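Long-range contact in beta-1,3-xylanase (Alcaligenes sp., PDB 2COV), which binds beta-1,3-xylan as the family 31 carbohydrate-binding module of a xylanase, probably holding the enzyme close to its substrate: residues 37-46 / 54-62. Sequence-based numbering, arbitrary orientation.
Sequences NYVCLNDYCL and AFRKTFNAV
F59, on strand 54-60, sets its ring against the hairpin made by strands 37-41 and 44-51, where V39, L41, Y44 and L46 touch it. With CG anti to its own carbonyl carbon (chi1 -60°), the ring reaches across to both hairpin strands. L41 lies over one face: its CB sits 4.0 Å from the centroid of the F59 ring, a CH-pi contact displaced toward the rim. Its branch runs on past the ring, with L41 CD2 3.7 Å from F59 CB and also against the backbone O of N60. The far edge of the ring meets the hairpin backbone, V39 O lying in the ring plane 3.3 Å from F59 CZ. That oxygen already accepts the backbone N-H of L46, so the aromatic edge can cover it without leaving a buried carbonyl unpaired. F59 CE2 meets the edge of the Y44 ring at CD2 (3.8 Å), while L46 CD1 touches both F59 CE2 and K57 CG. V39, beta-branched and compact, faces K57 CB with its own CB and touches F59 CE1 with CG1; the lysine's aliphatic root thus serves as apolar packing while its chain, bent at chi2 (69°), carries the amine away. Were F59 an alanine, a gap would probably open beneath L41, and V39, Y44 and L46 would lose their shared apolar partner. At the other end N37 lays its amide obliquely against F55, the planes 53° apart, while its ND2 hydrogen-bonds to G48 O, just outside the segment. No hydrogen bond joins the two segments; side chains hold strand 54-60 against a hairpin closed by a type I' turn and cross-linked by the C40-C45 disulfide, the face-to-face packing characteristic of a beta-sandwich, consistent with the immunoglobulin-like E-set clan.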
loop_
_atom_site.group_PDB
_atom_site.type_symbol
_atom_site.label_atom_id
_atom_site.label_comp_id
_atom_site.label_asym_id
_atom_site.label_seq_id
_atom_site.Cartn_x
_atom_site.Cartn_y
_atom_site.Cartn_z
ATOM N N ASN A 37 -16.019 4.553 5.102
ATOM C CA ASN A 37 -14.928 5.220 5.827
ATOM C C ASN A 37 -14.353 4.281 6.842
ATOM O O ASN A 37 -15.078 3.460 7.411
ATOM C CB ASN A 37 -15.419 6.523 6.496
ATOM C CG ASN A 37 -16.162 6.268 7.799
ATOM O OD1 ASN A 37 -15.547 6.332 8.859
ATOM N ND2 ASN A 37 -17.474 5.935 7.721
ATOM N N TYR A 38 -13.066 4.425 7.105
ATOM C CA TYR A 38 -12.398 3.686 8.176
ATOM C C TYR A 38 -11.624 4.643 9.052
ATOM O O TYR A 38 -10.966 5.534 8.554
ATOM C CB TYR A 38 -11.459 2.606 7.657
ATOM C CG TYR A 38 -12.166 1.435 7.014
ATOM C CD1 TYR A 38 -12.511 1.452 5.694
ATOM C CD2 TYR A 38 -12.501 0.322 7.755
ATOM C CE1 TYR A 38 -13.238 0.425 5.125
ATOM C CE2 TYR A 38 -13.186 -0.713 7.228
ATOM C CZ TYR A 38 -13.585 -0.654 5.926
ATOM O OH TYR A 38 -14.306 -1.686 5.363
ATOM N N VAL A 39 -11.710 4.370 10.346
ATOM C CA VAL A 39 -10.881 5.007 11.337
ATOM C C VAL A 39 -9.960 3.924 11.879
ATOM O O VAL A 39 -10.403 2.848 12.187
ATOM C CB VAL A 39 -11.799 5.577 12.432
ATOM C CG1 VAL A 39 -10.979 6.225 13.442
ATOM C CG2 VAL A 39 -12.837 6.556 11.844
ATOM N N CYS A 40 -8.681 4.255 12.054
ATOM C CA CYS A 40 -7.693 3.244 12.465
ATOM C C CYS A 40 -6.757 3.794 13.518
ATOM O O CYS A 40 -6.427 4.999 13.550
ATOM C CB CYS A 40 -6.813 2.783 11.295
ATOM S SG CYS A 40 -7.652 2.633 9.710
ATOM N N LEU A 41 -6.297 2.864 14.350
ATOM C CA LEU A 41 -5.257 3.152 15.351
ATOM C C LEU A 41 -4.176 2.104 15.127
ATOM O O LEU A 41 -4.438 0.900 15.222
ATOM C CB LEU A 41 -5.838 2.974 16.778
ATOM C CG LEU A 41 -4.950 3.453 17.886
ATOM C CD1 LEU A 41 -4.947 4.944 17.941
ATOM C CD2 LEU A 41 -5.366 2.869 19.275
ATOM N N ASN A 42 -2.974 2.558 14.827
ATOM C CA ASN A 42 -1.903 1.655 14.506
ATOM C C ASN A 42 -2.275 0.620 13.453
ATOM O O ASN A 42 -1.866 -0.575 13.496
ATOM C CB ASN A 42 -1.314 0.938 15.749
ATOM C CG ASN A 42 -0.486 1.818 16.629
ATOM O OD1 ASN A 42 -0.194 2.988 16.289
ATOM N ND2 ASN A 42 -0.101 1.313 17.780
ATOM N N ASP A 43 -3.003 1.073 12.429
ATOM C CA ASP A 43 -3.386 0.245 11.294
ATOM C C ASP A 43 -4.384 -0.876 11.610
ATOM O O ASP A 43 -4.600 -1.778 10.811
ATOM C CB ASP A 43 -2.163 -0.358 10.512
ATOM C CG ASP A 43 -1.055 0.626 10.330
ATOM O OD1 ASP A 43 0.074 0.448 10.914
ATOM O OD2 ASP A 43 -1.311 1.636 9.635
ATOM N N TYR A 44 -5.009 -0.807 12.790
ATOM C CA TYR A 44 -6.186 -1.629 13.138
ATOM C C TYR A 44 -7.392 -0.748 12.803
ATOM O O TYR A 44 -7.532 0.300 13.411
ATOM C CB TYR A 44 -6.142 -1.994 14.610
ATOM C CG TYR A 44 -7.355 -2.748 15.051
ATOM C CD1 TYR A 44 -7.409 -4.110 14.933
ATOM C CD2 TYR A 44 -8.431 -2.093 15.605
ATOM C CE1 TYR A 44 -8.545 -4.790 15.350
ATOM C CE2 TYR A 44 -9.562 -2.822 16.012
ATOM C CZ TYR A 44 -9.616 -4.142 15.844
ATOM O OH TYR A 44 -10.731 -4.858 16.266
ATOM N N CYS A 45 -8.123 -1.164 11.785
ATOM C CA CYS A 45 -9.153 -0.293 11.170
ATOM C C CYS A 45 -10.542 -0.799 11.399
ATOM O O CYS A 45 -10.804 -1.987 11.279
ATOM C CB CYS A 45 -8.920 -0.222 9.667
ATOM S SG CYS A 45 -7.301 0.579 9.206
ATOM N N LEU A 46 -11.449 0.159 11.665
ATOM C CA LEU A 46 -12.889 -0.088 11.835
ATOM C C LEU A 46 -13.663 0.888 11.073
ATOM O O LEU A 46 -13.284 2.006 10.941
ATOM C CB LEU A 46 -13.257 0.026 13.320
ATOM C CG LEU A 46 -12.561 -0.850 14.307
ATOM C CD1 LEU A 46 -12.779 -0.433 15.786
ATOM C CD2 LEU A 46 -13.131 -2.254 14.077
ATOM N N ALA A 54 -18.682 14.360 12.717
ATOM C CA ALA A 54 -17.395 13.720 12.588
ATOM C C ALA A 54 -17.600 12.227 12.433
ATOM O O ALA A 54 -18.534 11.630 13.004
ATOM C CB ALA A 54 -16.527 14.007 13.825
ATOM N N PHE A 55 -16.646 11.625 11.759
ATOM C CA PHE A 55 -16.505 10.192 11.661
ATOM C C PHE A 55 -15.684 9.715 12.816
ATOM O O PHE A 55 -14.600 10.262 12.998
ATOM C CB PHE A 55 -15.854 9.791 10.350
ATOM C CG PHE A 55 -16.681 10.172 9.124
ATOM C CD1 PHE A 55 -16.483 11.369 8.502
ATOM C CD2 PHE A 55 -17.603 9.283 8.622
ATOM C CE1 PHE A 55 -17.234 11.710 7.377
ATOM C CE2 PHE A 55 -18.395 9.626 7.506
ATOM C CZ PHE A 55 -18.166 10.821 6.904
ATOM N N ARG A 56 -16.105 8.700 13.577
ATOM C CA ARG A 56 -15.484 8.431 14.844
ATOM C C ARG A 56 -15.542 6.967 15.227
ATOM O O ARG A 56 -16.504 6.275 14.846
ATOM C CB ARG A 56 -16.064 9.269 15.900
ATOM C CG ARG A 56 -17.477 9.226 16.163
ATOM C CD ARG A 56 -17.955 10.645 17.139
ATOM N NE ARG A 56 -18.431 11.938 16.714
ATOM C CZ ARG A 56 -18.022 12.986 17.366
ATOM N NH1 ARG A 56 -18.412 14.168 17.039
ATOM N NH2 ARG A 56 -17.052 12.851 18.378
ATOM N N LYS A 57 -14.514 6.475 15.938
ATOM C CA LYS A 57 -14.519 5.146 16.472
ATOM C C LYS A 57 -13.596 5.094 17.685
ATOM O O LYS A 57 -12.641 5.851 17.756
ATOM C CB LYS A 57 -14.089 4.092 15.436
ATOM C CG LYS A 57 -14.690 2.664 15.663
ATOM C CD LYS A 57 -16.164 2.649 15.393
ATOM C CE LYS A 57 -16.732 1.248 15.679
ATOM N NZ LYS A 57 -18.148 1.177 15.846
ATOM N N THR A 58 -13.898 4.204 18.630
ATOM C CA THR A 58 -13.100 4.020 19.834
ATOM C C THR A 58 -12.293 2.728 19.798
ATOM O O THR A 58 -12.692 1.703 19.212
ATOM C CB THR A 58 -14.026 4.072 21.075
ATOM O OG1 THR A 58 -14.733 5.350 21.084
ATOM C CG2 THR A 58 -13.298 3.845 22.339
ATOM N N PHE A 59 -11.129 2.776 20.465
ATOM C CA PHE A 59 -10.136 1.712 20.482
ATOM C C PHE A 59 -9.532 1.607 21.866
ATOM O O PHE A 59 -9.534 2.559 22.625
ATOM C CB PHE A 59 -8.969 2.106 19.542
ATOM C CG PHE A 59 -9.384 2.333 18.110
ATOM C CD1 PHE A 59 -9.840 3.552 17.712
ATOM C CD2 PHE A 59 -9.315 1.335 17.200
ATOM C CE1 PHE A 59 -10.253 3.751 16.402
ATOM C CE2 PHE A 59 -9.669 1.534 15.887
ATOM C CZ PHE A 59 -10.153 2.751 15.503
ATOM N N ASN A 60 -8.977 0.442 22.160
ATOM C CA ASN A 60 -8.141 0.286 23.348
ATOM C C ASN A 60 -6.874 1.115 23.175
ATOM O O ASN A 60 -6.311 1.132 22.069
ATOM C CB ASN A 60 -7.738 -1.171 23.539
ATOM C CG ASN A 60 -8.912 -2.100 23.715
ATOM O OD1 ASN A 60 -9.874 -1.822 24.444
ATOM N ND2 ASN A 60 -8.820 -3.227 23.041
ATOM N N ALA A 61 -6.388 1.729 24.219
ATOM C CA ALA A 61 -5.125 2.472 24.181
ATOM C C ALA A 61 -4.547 2.590 25.573
ATOM O O ALA A 61 -5.208 2.309 26.578
ATOM C CB ALA A 61 -5.320 3.856 23.575
ATOM N N VAL A 62 -3.323 3.089 25.647
ATOM C CA VAL A 62 -2.610 3.259 26.929
ATOM C C VAL A 62 -2.111 4.690 26.986
ATOM O O VAL A 62 -1.422 5.138 26.086
ATOM C CB VAL A 62 -1.445 2.293 27.028
ATOM C CG1 VAL A 62 -0.602 2.566 28.284
ATOM C CG2 VAL A 62 -1.956 0.902 27.015
#